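Local coordinates for protein transcriptional regulator ComR (Streptococcus vestibularis F0396, PDB 6HU8) that probably binds DNA through an N-terminal helix-turn-helix domain and, as an RNPP-family regulator of streptococcal competence, senses a signaling peptide through its tetratricopeptide domain, at residues 54-59 with 64-69; 5-10 with 45-50; 194-199 with 230-235. One frame throughout, in Å; residues are numbered along the deposited sequence.

Contact 1 (54-59 with 64-69)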
ATOM      1  N   TYR A  54     -16.537   2.155  15.291  1.00 36.04           N
ATOM      2  CA  TYR A  54     -15.955   1.577  16.498  1.00 34.46           C
ATOM      3  C   TYR A  54     -16.237   2.478  17.704  1.00 32.88           C
ATOM      4  O   TYR A  54     -16.666   2.009  18.768  1.00 34.25           O
ATOM      5  CB  TYR A  54     -14.443   1.356  16.310  1.00 33.70           C
ATOM      6  CG  TYR A  54     -13.723   0.989  17.605  1.00 34.11           C
ATOM      7  CD1 TYR A  54     -13.729  -0.319  18.072  1.00 37.68           C
ATOM      8  CD2 TYR A  54     -13.070   1.956  18.362  1.00 34.58           C
ATOM      9  CE1 TYR A  54     -13.095  -0.662  19.264  1.00 39.42           C
ATOM     10  CE2 TYR A  54     -12.417   1.620  19.585  1.00 30.97           C
ATOM     11  CZ  TYR A  54     -12.458   0.312  20.009  1.00 33.73           C
ATOM     12  OH  TYR A  54     -11.844  -0.058  21.159  1.00 36.93           O
ATOM     13  N   ILE A  55     -15.994   3.776  17.524  1.00 29.76           N
ATOM     14  CA  ILE A  55     -16.149   4.760  18.586  1.00 32.01           C
ATOM     15  C   ILE A  55     -17.588   4.770  19.075  1.00 35.25           C
ATOM     16  O   ILE A  55     -17.846   4.806  20.292  1.00 33.72           O
ATOM     17  CB  ILE A  55     -15.735   6.182  18.113  1.00 31.88           C
ATOM     18  CG1 ILE A  55     -14.207   6.261  17.950  1.00 35.14           C
ATOM     19  CG2 ILE A  55     -16.228   7.255  19.083  1.00 30.48           C
ATOM     20  CD1 ILE A  55     -13.715   7.555  17.302  1.00 31.85           C
ATOM     21  N   ALA A  56     -18.526   4.711  18.132  1.00 32.53           N
ATOM     22  CA  ALA A  56     -19.935   4.713  18.504  1.00 34.77           C
ATOM     23  C   ALA A  56     -20.289   3.434  19.261  1.00 31.14           C
ATOM     24  O   ALA A  56     -21.037   3.480  20.232  1.00 36.98           O
ATOM     25  CB  ALA A  56     -20.824   4.888  17.268  1.00 33.58           C
ATOM     26  N   LYS A  57     -19.747   2.296  18.833  1.00 33.53           N
ATOM     27  CA  LYS A  57     -19.991   1.061  19.573  1.00 35.99           C
ATOM     28  C   LYS A  57     -19.464   1.160  21.017  1.00 36.59           C
ATOM     29  O   LYS A  57     -20.128   0.733  21.951  1.00 35.87           O
ATOM     30  CB  LYS A  57     -19.360  -0.136  18.863  1.00 40.11           C
ATOM     31  CG  LYS A  57     -19.796  -1.472  19.444  1.00 43.19           C
ATOM     32  CD  LYS A  57     -18.981  -2.625  18.908  1.00 52.34           C
ATOM     33  CE  LYS A  57     -19.435  -3.949  19.520  1.00 60.20           C
ATOM     34  NZ  LYS A  57     -19.149  -5.109  18.616  1.00 65.12           N
ATOM     35  N   ARG A  58     -18.281   1.742  21.197  1.00 34.84           N
ATOM     36  CA  ARG A  58     -17.671   1.823  22.534  1.00 33.71           C
ATOM     37  C   ARG A  58     -18.466   2.752  23.450  1.00 38.16           C
ATOM     38  O   ARG A  58     -18.502   2.558  24.666  1.00 39.19           O
ATOM     39  CB  ARG A  58     -16.223   2.301  22.429  1.00 31.19           C
ATOM     40  CG  ARG A  58     -15.273   1.351  21.704  1.00 32.60           C
ATOM     41  CD  ARG A  58     -14.920   0.092  22.506  1.00 35.08           C
ATOM     42  NE  ARG A  58     -14.293   0.411  23.795  1.00 34.42           N
ATOM     43  CZ  ARG A  58     -14.732  -0.030  24.972  1.00 38.02           C
ATOM     44  NH1 ARG A  58     -15.787  -0.829  25.032  1.00 36.41           N
ATOM     45  NH2 ARG A  58     -14.104   0.320  26.095  1.00 38.98           N
ATOM     46  N   LEU A  59     -19.109   3.765  22.867  1.00 38.24           N
ATOM     47  CA  LEU A  59     -19.897   4.731  23.646  1.00 37.36           C
ATOM     48  C   LEU A  59     -21.381   4.381  23.747  1.00 37.24           C
ATOM     49  O   LEU A  59     -22.137   5.108  24.376  1.00 37.55           O
ATOM     50  CB  LEU A  59     -19.757   6.133  23.053  1.00 34.76           C
ATOM     51  CG  LEU A  59     -18.350   6.736  23.111  1.00 36.58           C
ATOM     52  CD1 LEU A  59     -18.303   8.060  22.358  1.00 31.43           C
ATOM     53  CD2 LEU A  59     -17.811   6.868  24.569  1.00 35.22           C
ATOM     54  N   ALA A  64     -25.108   8.191  13.804  1.00 36.80           N
ATOM     55  CA  ALA A  64     -25.931   9.377  13.624  1.00 43.18           C
ATOM     56  C   ALA A  64     -25.931  10.269  14.882  1.00 46.28           C
ATOM     57  O   ALA A  64     -25.896  11.500  14.772  1.00 45.47           O
ATOM     58  CB  ALA A  64     -27.339   8.972  13.255  1.00 42.52           C
ATOM     59  N   ASP A  65     -25.945   9.655  16.069  1.00 47.00           N
ATOM     60  CA  ASP A  65     -25.905  10.418  17.332  1.00 47.22           C
ATOM     61  C   ASP A  65     -24.667  11.297  17.405  1.00 50.02           C
ATOM     62  O   ASP A  65     -24.744  12.471  17.748  1.00 55.02           O
ATOM     63  CB  ASP A  65     -25.903   9.498  18.568  1.00 48.33           C
ATOM     64  CG  ASP A  65     -27.172   8.663  18.697  1.00 51.59           C
ATOM     65  OD1 ASP A  65     -28.147   8.942  17.964  1.00 52.15           O
ATOM     66  OD2 ASP A  65     -27.187   7.731  19.553  1.00 54.06           O
ATOM     67  N   LEU A  66     -23.512  10.711  17.109  1.00 48.75           N
ATOM     68  CA  LEU A  66     -22.246  11.413  17.260  1.00 48.28           C
ATOM     69  C   LEU A  66     -22.092  12.495  16.202  1.00 51.87           C
ATOM     70  O   LEU A  66     -21.325  13.444  16.366  1.00 55.35           O
ATOM     71  CB  LEU A  66     -21.075  10.436  17.164  1.00 45.54           C
ATOM     72  CG  LEU A  66     -20.871   9.498  18.346  1.00 44.71           C
ATOM     73  CD1 LEU A  66     -19.682   8.606  18.077  1.00 40.13           C
ATOM     74  CD2 LEU A  66     -20.695  10.279  19.651  1.00 44.04           C
ATOM     75  N   LEU A  67     -22.795  12.337  15.093  1.00 46.43           N
ATOM     76  CA  LEU A  67     -22.635  13.281  13.998  1.00 49.42           C
ATOM     77  C   LEU A  67     -23.555  14.491  14.127  1.00 48.52           C
ATOM     78  O   LEU A  67     -23.234  15.555  13.602  1.00 48.37           O
ATOM     79  CB  LEU A  67     -22.884  12.599  12.653  1.00 49.61           C
ATOM     80  CG  LEU A  67     -21.906  11.511  12.226  1.00 46.07           C
ATOM     81  CD1 LEU A  67     -22.439  10.815  10.963  1.00 45.34           C
ATOM     82  CD2 LEU A  67     -20.539  12.133  11.997  1.00 39.95           C
ATOM     83  N   ASP A  68     -24.677  14.330  14.831  1.00 49.33           N
ATOM     84  CA  ASP A  68     -25.777  15.305  14.766  1.00 50.55           C
ATOM     85  C   ASP A  68     -26.131  15.510  13.298  1.00 55.04           C
ATOM     86  O   ASP A  68     -26.595  14.576  12.631  1.00 58.29           O
ATOM     87  CB  ASP A  68     -25.402  16.624  15.434  1.00 56.36           C
ATOM     88  CG  ASP A  68     -26.561  17.241  16.207  1.00 59.94           C
ATOM     89  OD1 ASP A  68     -27.719  17.069  15.782  1.00 58.17           O
ATOM     90  OD2 ASP A  68     -26.304  17.902  17.235  1.00 66.98           O
ATOM     91  N   HIS A  69     -25.875  16.698  12.760  1.00 57.45           N
ATOM     92  CA  HIS A  69     -26.173  16.917  11.342  1.00 57.91           C
ATOM     93  C   HIS A  69     -24.933  16.803  10.453  1.00 59.21           C
ATOM     94  O   HIS A  69     -25.053  16.787   9.221  1.00 55.18           O
ATOM     95  CB  HIS A  69     -26.831  18.283  11.133  1.00 60.86           C
ATOM     96  CG  HIS A  69     -28.042  18.504  11.989  1.00 67.76           C
ATOM     97  ND1 HIS A  69     -28.483  19.764  12.340  1.00 74.90           N
ATOM     98  CD2 HIS A  69     -28.899  17.630  12.567  1.00 70.05           C
ATOM     99  CE1 HIS A  69     -29.561  19.655  13.101  1.00 75.46           C
ATOM    100  NE2 HIS A  69     -29.833  18.369  13.253  1.00 78.04           N
TER

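Contact 2 (5-10 with 45-50)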
ATOM      1  N   ASP A   5     -13.840  19.780  13.790  1.00 38.58           N
ATOM      2  CA  ASP A   5     -13.941  20.345  15.142  1.00 37.06           C
ATOM      3  C   ASP A   5     -15.215  19.891  15.837  1.00 38.87           C
ATOM      4  O   ASP A   5     -15.178  19.486  16.995  1.00 34.84           O
ATOM      5  CB  ASP A   5     -13.924  21.875  15.119  1.00 37.15           C
ATOM      6  CG  ASP A   5     -12.586  22.454  14.685  1.00 47.96           C
ATOM      7  OD1 ASP A   5     -11.542  21.783  14.845  1.00 46.05           O
ATOM      8  OD2 ASP A   5     -12.591  23.602  14.187  1.00 48.58           O
ATOM      9  N   SER A   6     -16.350  19.965  15.136  1.00 36.43           N
ATOM     10  CA  SER A   6     -17.633  19.705  15.792  1.00 39.99           C
ATOM     11  C   SER A   6     -17.788  18.224  16.109  1.00 38.58           C
ATOM     12  O   SER A   6     -18.192  17.855  17.217  1.00 37.15           O
ATOM     13  CB  SER A   6     -18.806  20.200  14.933  1.00 39.68           C
ATOM     14  OG  SER A   6     -18.778  19.577  13.659  1.00 48.23           O
ATOM     15  N   ILE A   7     -17.462  17.376  15.143  1.00 40.01           N
ATOM     16  CA  ILE A   7     -17.488  15.934  15.370  1.00 38.62           C
ATOM     17  C   ILE A   7     -16.503  15.529  16.486  1.00 36.91           C
ATOM     18  O   ILE A   7     -16.887  14.831  17.419  1.00 34.20           O
ATOM     19  CB  ILE A   7     -17.174  15.156  14.065  1.00 39.52           C
ATOM     20  CG1 ILE A   7     -18.331  15.331  13.075  1.00 35.35           C
ATOM     21  CG2 ILE A   7     -16.957  13.680  14.352  1.00 37.57           C
ATOM     22  CD1 ILE A   7     -18.067  14.734  11.714  1.00 40.39           C
ATOM     23  N   GLY A   8     -15.252  15.967  16.395  1.00 36.25           N
ATOM     24  CA  GLY A   8     -14.291  15.716  17.467  1.00 36.70           C
ATOM     25  C   GLY A   8     -14.803  16.105  18.860  1.00 37.49           C
ATOM     26  O   GLY A   8     -14.670  15.354  19.830  1.00 40.40           O
ATOM     27  N   LEU A   9     -15.410  17.278  18.979  1.00 41.53           N
ATOM     28  CA  LEU A   9     -15.897  17.723  20.286  1.00 38.41           C
ATOM     29  C   LEU A   9     -17.098  16.900  20.761  1.00 38.68           C
ATOM     30  O   LEU A   9     -17.247  16.657  21.949  1.00 41.81           O
ATOM     31  CB  LEU A   9     -16.256  19.206  20.243  1.00 38.59           C
ATOM     32  CG  LEU A   9     -16.835  19.815  21.515  1.00 46.32           C
ATOM     33  CD1 LEU A   9     -15.787  19.872  22.654  1.00 45.22           C
ATOM     34  CD2 LEU A   9     -17.411  21.190  21.199  1.00 45.54           C
ATOM     35  N   ARG A  10     -17.945  16.445  19.844  1.00 39.91           N
ATOM     36  CA  ARG A  10     -19.067  15.589  20.245  1.00 40.83           C
ATOM     37  C   ARG A  10     -18.580  14.262  20.794  1.00 40.55           C
ATOM     38  O   ARG A  10     -19.092  13.758  21.790  1.00 38.10           O
ATOM     39  CB  ARG A  10     -20.015  15.344  19.074  1.00 42.57           C
ATOM     40  CG  ARG A  10     -21.083  16.401  18.956  1.00 48.03           C
ATOM     41  CD  ARG A  10     -22.006  16.121  17.800  1.00 53.05           C
ATOM     42  NE  ARG A  10     -22.337  17.349  17.081  1.00 55.96           N
ATOM     43  CZ  ARG A  10     -21.872  17.668  15.874  1.00 55.80           C
ATOM     44  NH1 ARG A  10     -22.241  18.814  15.313  1.00 57.46           N
ATOM     45  NH2 ARG A  10     -21.054  16.841  15.215  1.00 48.26           N
ATOM     46  N   SER A  45      -8.185  15.457  12.447  1.00 39.10           N
ATOM     47  CA  SER A  45      -8.603  14.599  11.353  1.00 38.26           C
ATOM     48  C   SER A  45     -10.041  14.157  11.514  1.00 38.69           C
ATOM     49  O   SER A  45     -10.619  14.216  12.607  1.00 35.43           O
ATOM     50  CB  SER A  45      -7.682  13.383  11.219  1.00 47.50           C
ATOM     51  OG  SER A  45      -7.442  12.782  12.466  1.00 47.77           O
ATOM     52  N   LEU A  46     -10.598  13.718  10.392  1.00 38.22           N
ATOM     53  CA  LEU A  46     -11.971  13.276  10.304  1.00 35.42           C
ATOM     54  C   LEU A  46     -11.997  11.783  10.556  1.00 37.81           C
ATOM     55  O   LEU A  46     -11.152  11.060  10.029  1.00 37.54           O
ATOM     56  CB  LEU A  46     -12.535  13.595   8.909  1.00 36.19           C
ATOM     57  CG  LEU A  46     -14.021  13.365   8.642  1.00 39.27           C
ATOM     58  CD1 LEU A  46     -14.851  14.345   9.447  1.00 36.36           C
ATOM     59  CD2 LEU A  46     -14.344  13.486   7.137  1.00 38.15           C
ATOM     60  N   PRO A  47     -12.973  11.297  11.339  1.00 35.00           N
ATOM     61  CA  PRO A  47     -13.049   9.836  11.444  1.00 34.03           C
ATOM     62  C   PRO A  47     -13.559   9.184  10.163  1.00 40.33           C
ATOM     63  O   PRO A  47     -14.493   9.698   9.509  1.00 37.04           O
ATOM     64  CB  PRO A  47     -14.036   9.609  12.581  1.00 35.87           C
ATOM     65  CG  PRO A  47     -14.854  10.843  12.637  1.00 37.42           C
ATOM     66  CD  PRO A  47     -14.013  11.975  12.127  1.00 35.61           C
ATOM     67  N   SER A  48     -12.935   8.063   9.803  1.00 37.05           N
ATOM     68  CA  SER A  48     -13.441   7.211   8.737  1.00 40.25           C
ATOM     69  C   SER A  48     -14.659   6.498   9.287  1.00 39.40           C
ATOM     70  O   SER A  48     -14.915   6.538  10.506  1.00 35.65           O
ATOM     71  CB  SER A  48     -12.377   6.205   8.263  1.00 41.86           C
ATOM     72  OG  SER A  48     -11.974   5.331   9.313  1.00 34.29           O
ATOM     73  N   LEU A  49     -15.403   5.849   8.403  1.00 36.80           N
ATOM     74  CA  LEU A  49     -16.584   5.112   8.806  1.00 40.90           C
ATOM     75  C   LEU A  49     -16.220   3.983   9.757  1.00 40.57           C
ATOM     76  O   LEU A  49     -16.920   3.747  10.739  1.00 39.24           O
ATOM     77  CB  LEU A  49     -17.311   4.557   7.583  1.00 44.89           C
ATOM     78  CG  LEU A  49     -18.584   3.758   7.867  1.00 49.64           C
ATOM     79  CD1 LEU A  49     -19.495   4.536   8.791  1.00 50.42           C
ATOM     80  CD2 LEU A  49     -19.311   3.410   6.570  1.00 47.68           C
ATOM     81  N   ASP A  50     -15.127   3.286   9.460  1.00 39.33           N
ATOM     82  CA  ASP A  50     -14.662   2.200  10.319  1.00 44.01           C
ATOM     83  C   ASP A  50     -14.341   2.700  11.715  1.00 39.51           C
ATOM     84  O   ASP A  50     -14.762   2.109  12.701  1.00 38.71           O
ATOM     85  CB  ASP A  50     -13.420   1.519   9.740  1.00 46.25           C
ATOM     86  CG  ASP A  50     -13.711   0.746   8.467  1.00 53.29           C
ATOM     87  OD1 ASP A  50     -14.864   0.290   8.288  1.00 53.62           O
ATOM     88  OD2 ASP A  50     -12.775   0.601   7.649  1.00 60.78           O
TER

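Contact 3 (194-199 with 230-235)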
ATOM      1  N   GLN A 194      -3.630 -13.580   0.473  1.00 52.09           N
ATOM      2  CA  GLN A 194      -4.768 -12.750   0.079  1.00 47.60           C
ATOM      3  C   GLN A 194      -5.481 -13.350  -1.119  1.00 53.21           C
ATOM      4  O   GLN A 194      -4.846 -13.811  -2.080  1.00 47.60           O
ATOM      5  CB  GLN A 194      -4.321 -11.315  -0.233  1.00 43.31           C
ATOM      6  CG  GLN A 194      -3.757 -10.571   0.976  1.00 44.90           C
ATOM      7  CD  GLN A 194      -4.711 -10.575   2.158  1.00 47.16           C
ATOM      8  OE1 GLN A 194      -5.808 -10.029   2.078  1.00 44.84           O
ATOM      9  NE2 GLN A 194      -4.300 -11.203   3.255  1.00 45.38           N
ATOM     10  N   ASN A 195      -6.806 -13.358  -1.056  1.00 46.32           N
ATOM     11  CA  ASN A 195      -7.594 -13.742  -2.209  1.00 52.86           C
ATOM     12  C   ASN A 195      -7.280 -12.788  -3.350  1.00 52.65           C
ATOM     13  O   ASN A 195      -6.948 -11.629  -3.114  1.00 49.87           O
ATOM     14  CB  ASN A 195      -9.092 -13.732  -1.891  1.00 53.00           C
ATOM     15  CG  ASN A 195      -9.947 -13.960  -3.132  1.00 59.57           C
ATOM     16  OD1 ASN A 195      -9.854 -15.006  -3.784  1.00 63.14           O
ATOM     17  ND2 ASN A 195     -10.770 -12.972  -3.477  1.00 62.66           N
ATOM     18  N   ILE A 196      -7.360 -13.282  -4.582  1.00 50.98           N
ATOM     19  CA  ILE A 196      -7.170 -12.440  -5.750  1.00 47.69           C
ATOM     20  C   ILE A 196      -8.538 -12.191  -6.395  1.00 52.85           C
ATOM     21  O   ILE A 196      -9.124 -13.096  -6.978  1.00 53.15           O
ATOM     22  CB  ILE A 196      -6.191 -13.083  -6.761  1.00 47.30           C
ATOM     23  CG1 ILE A 196      -4.895 -13.497  -6.057  1.00 49.51           C
ATOM     24  CG2 ILE A 196      -5.910 -12.126  -7.911  1.00 46.75           C
ATOM     25  CD1 ILE A 196      -3.871 -14.156  -6.978  1.00 46.95           C
ATOM     26  N   PRO A 197      -9.058 -10.959  -6.272  1.00 53.68           N
ATOM     27  CA  PRO A 197     -10.404 -10.610  -6.734  1.00 52.10           C
ATOM     28  C   PRO A 197     -10.443 -10.078  -8.160  1.00 53.72           C
ATOM     29  O   PRO A 197      -9.390  -9.886  -8.770  1.00 53.60           O
ATOM     30  CB  PRO A 197     -10.813  -9.506  -5.760  1.00 55.01           C
ATOM     31  CG  PRO A 197      -9.514  -8.772  -5.522  1.00 51.62           C
ATOM     32  CD  PRO A 197      -8.421  -9.833  -5.560  1.00 49.60           C
ATOM     33  N   THR A 198     -11.649  -9.840  -8.669  1.00 51.99           N
ATOM     34  CA  THR A 198     -11.850  -9.096  -9.912  1.00 57.39           C
ATOM     35  C   THR A 198     -11.918  -7.610  -9.569  1.00 56.79           C
ATOM     36  O   THR A 198     -12.990  -7.055  -9.287  1.00 58.20           O
ATOM     37  CB  THR A 198     -13.133  -9.551 -10.662  1.00 56.72           C
ATOM     38  OG1 THR A 198     -12.889 -10.821 -11.281  1.00 64.55           O
ATOM     39  CG2 THR A 198     -13.517  -8.563 -11.760  1.00 62.59           C
ATOM     40  N   ASP A 199     -10.746  -6.982  -9.569  1.00 51.45           N
ATOM     41  CA  ASP A 199     -10.575  -5.605  -9.129  1.00 49.00           C
ATOM     42  C   ASP A 199      -9.145  -5.218  -9.428  1.00 47.96           C
ATOM     43  O   ASP A 199      -8.219  -5.547  -8.664  1.00 47.06           O
ATOM     44  CB  ASP A 199     -10.893  -5.457  -7.642  1.00 48.81           C
ATOM     45  CG  ASP A 199     -10.678  -4.039  -7.116  1.00 49.80           C
ATOM     46  OD1 ASP A 199     -10.408  -3.111  -7.905  1.00 54.74           O
ATOM     47  OD2 ASP A 199     -10.805  -3.853  -5.893  1.00 50.37           O
ATOM     48  N   ILE A 230       6.883 -15.554  -6.668  1.00 41.91           N
ATOM     49  CA  ILE A 230       6.801 -15.496  -8.136  1.00 41.63           C
ATOM     50  C   ILE A 230       5.455 -16.025  -8.608  1.00 38.05           C
ATOM     51  O   ILE A 230       4.816 -15.446  -9.489  1.00 39.07           O
ATOM     52  CB  ILE A 230       7.939 -16.307  -8.817  1.00 40.71           C
ATOM     53  CG1 ILE A 230       9.313 -15.729  -8.434  1.00 41.26           C
ATOM     54  CG2 ILE A 230       7.736 -16.366 -10.347  1.00 40.06           C
ATOM     55  CD1 ILE A 230       9.521 -14.289  -8.910  1.00 36.40           C
ATOM     56  N   ASP A 231       5.029 -17.132  -8.008  1.00 40.46           N
ATOM     57  CA  ASP A 231       3.780 -17.787  -8.380  1.00 43.43           C
ATOM     58  C   ASP A 231       2.566 -16.876  -8.158  1.00 45.36           C
ATOM     59  O   ASP A 231       1.623 -16.837  -8.968  1.00 39.17           O
ATOM     60  CB  ASP A 231       3.630 -19.085  -7.584  1.00 44.93           C
ATOM     61  CG  ASP A 231       4.473 -20.218  -8.156  1.00 50.02           C
ATOM     62  OD1 ASP A 231       4.771 -20.184  -9.363  1.00 48.40           O
ATOM     63  OD2 ASP A 231       4.838 -21.142  -7.404  1.00 57.48           O
ATOM     64  N   LYS A 232       2.596 -16.134  -7.059  1.00 43.40           N
ATOM     65  CA  LYS A 232       1.486 -15.249  -6.740  1.00 42.06           C
ATOM     66  C   LYS A 232       1.461 -14.098  -7.735  1.00 43.88           C
ATOM     67  O   LYS A 232       0.394 -13.716  -8.234  1.00 39.93           O
ATOM     68  CB  LYS A 232       1.593 -14.723  -5.308  1.00 41.84           C
ATOM     69  CG  LYS A 232       0.298 -14.053  -4.805  1.00 41.94           C
ATOM     70  CD  LYS A 232      -0.691 -15.081  -4.295  1.00 42.81           C
ATOM     71  CE  LYS A 232      -1.936 -14.429  -3.676  1.00 44.34           C
ATOM     72  NZ  LYS A 232      -2.364 -15.167  -2.460  1.00 46.92           N
ATOM     73  N   LEU A 233       2.644 -13.557  -8.034  1.00 39.64           N
ATOM     74  CA  LEU A 233       2.760 -12.487  -9.024  1.00 39.71           C
ATOM     75  C   LEU A 233       2.149 -12.884 -10.373  1.00 41.62           C
ATOM     76  O   LEU A 233       1.409 -12.105 -10.988  1.00 40.29           O
ATOM     77  CB  LEU A 233       4.225 -12.100  -9.213  1.00 39.45           C
ATOM     78  CG  LEU A 233       4.831 -11.209  -8.144  1.00 40.22           C
ATOM     79  CD1 LEU A 233       6.327 -11.416  -8.193  1.00 37.09           C
ATOM     80  CD2 LEU A 233       4.467  -9.759  -8.422  1.00 37.32           C
ATOM     81  N   LEU A 234       2.458 -14.100 -10.822  1.00 38.25           N
ATOM     82  CA  LEU A 234       1.937 -14.600 -12.084  1.00 40.76           C
ATOM     83  C   LEU A 234       0.429 -14.840 -11.977  1.00 43.43           C
ATOM     84  O   LEU A 234      -0.318 -14.608 -12.937  1.00 46.23           O
ATOM     85  CB  LEU A 234       2.669 -15.886 -12.503  1.00 36.60           C
ATOM     86  CG  LEU A 234       4.148 -15.752 -12.881  1.00 39.06           C
ATOM     87  CD1 LEU A 234       4.725 -17.084 -13.333  1.00 39.20           C
ATOM     88  CD2 LEU A 234       4.337 -14.711 -13.969  1.00 40.97           C
ATOM     89  N   ALA A 235      -0.024 -15.299 -10.813  1.00 43.15           N
ATOM     90  CA  ALA A 235      -1.467 -15.485 -10.585  1.00 40.85           C
ATOM     91  C   ALA A 235      -2.240 -14.171 -10.651  1.00 45.63           C
ATOM     92  O   ALA A 235      -3.353 -14.124 -11.194  1.00 45.34           O
ATOM     93  CB  ALA A 235      -1.713 -16.160  -9.246  1.00 41.94           C
TER

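Contact 1 (54-59 with 64-69)
L66, on the short helix 63-67, points its branched end at one face of helix 49-59, where I55, A56 and L59 receive it. The two methyls divide the work. CD1 of L66 meets CG2 of I55 at 3.8 Å and also lies over the backbone of the next residue, 3.9 Å from CA of A56. The other methyl, L66 CD2, reaches the tip of L59 more loosely, 4.2 Å from its CD1. The side chains of I55 and L66 cross at about a right angle. Alanine suits the middle place because its single methyl lets the leucine come down to the helix backbone. The beta-branch of I55 explains its part: CG2 stands anti to the backbone N and faces L66, while CG1 lies beside the backbone N (chi1 -72°).

Further out, I55 also touches I11 of helix 3-17 and L32, L59 lies on E14, and L66 packs on L52 one turn before A56. The start of helix 63-67 is held by D65, whose OD2 accepts the backbone N-H of S62, as the third helical residue does in a capping box. Its other end comes at D68, which leaves helical geometry with a positive phi. On another face of helix 49-59, Y54 OH and R58 NE both bond to L25 O, tying this helix to helix 22-26. Helices 49-59 and 63-67 are the last two helices of the five-helix HTH cro/C1-type domain. No hydrogen bond crosses between residues 54-59 and 64-69, so what joins them directly is the fit of buried aliphatic carbon.

Contact 2 (5-10 with 45-50)
I7 meets the turn before helix 49-59 with two of its branches because chi1 is -69°: this puts CG2 opposite the backbone N, facing P47, and sets CG1 beside the backbone N, anti to the carbonyl carbon. An extended chi2 then carries CD1 outward to L46. The leucine answers with its own torsions, chi1 -173° and chi2 68°. Although its CB does not point at helix 3-17, they turn the end of the side chain back to it, and L46 CD1 comes to 4.0 Å from I7 CD1. CG2 of I7 rests against the proline ring, 3.9 Å from P47 CG and 4.1 Å from P47 CD.

Proline fits this spot well: it gives a rigid hydrocarbon surface and has no N-H that burial would leave in need of an acceptor. Its ring also touches I40 of helix 34-41, while L46 packs on I3 and I72, so the isoleucine and its partners belong to the hydrophobic core of the helix-turn-helix domain. Directly after P47, S48 is the N-cap of helix 49-59, with OG making a weak hydrogen bond to K51 N.

Polar groups gather around this apolar patch. On helix 3-17, S6 OG and R10 NH2 both bind D70 OD2, the arginine by a salt bridge, and CG1 of I7 lies at the edge of the R10 guanidinium, in its plane. In the turn, S45 OG is hydrogen-bonded to E117 OE1 and S48 OG to E118 OE2, linking the turn to helix 117-131 within the tetratricopeptide range. The turn thus has two chemical sides: hydrocarbon packs inward on helix 3-17, and serine hydroxyls join it to the neighbouring domain.

Contact 3 (194-199 with 230-235)
K232 leaves helix 226-240 and stretches across to I196 and Q194 in the loop that joins helix 181-192 to helix 200-219. From CB the chain sets out with CG anti to the backbone N, then turns about the CB–CG bond (chi2 83°), and along its length it touches L210 of helix 200-219. CE packs on the loop, 3.8 Å from CD1 of I196 and 3.9 Å from CG1 of the same residue, the two side chains sliding past each other in opposite directions; CE is also 3.4 Å from Q194 O. I196 CD1 continues to the small methyl of A235, with 3.7 Å to its CB.

The setting is the all-helical tetratricopeptide domain, where helix 226-240 packs against this irregular linker.

A second bend, at chi4, sets NZ, which gives a hydrogen bond of 2.9 Å to Q194 O, with a C=O...N angle of 136° and the donor tilted 22° from the carbonyl plane. NZ also bonds to L192 O, at the C-terminal end of helix 181-192, where a positive charge should be favourable. Lysine suits the place by pairing an aliphatic shaft for I196 with an ammonium for two backbone carbonyls. The side-chain amide of Q194 turns away, to R190 O, K156 O and F158 N.

Overall arrangement
Contacts 1 and 2 belong to one small helical domain at the N-terminal end of the chain, with centres 9 Å apart, and both draw on helix 49-59. They touch directly: L67 CD2 lies 3.6 Å from I7 CD1, so helix 3-17 packs against helix 63-67 as well as against the turn of residues 45-50. Contact 3 stands apart in the tetratricopeptide domain, its centre about 37 Å from that of contact 1 and about 36 Å from that of contact 2. Along the chain contact 2 closes first, then contact 1 opens, and contact 3 follows, matching a putative DNA-binding head followed by a helical peptide-sensing body.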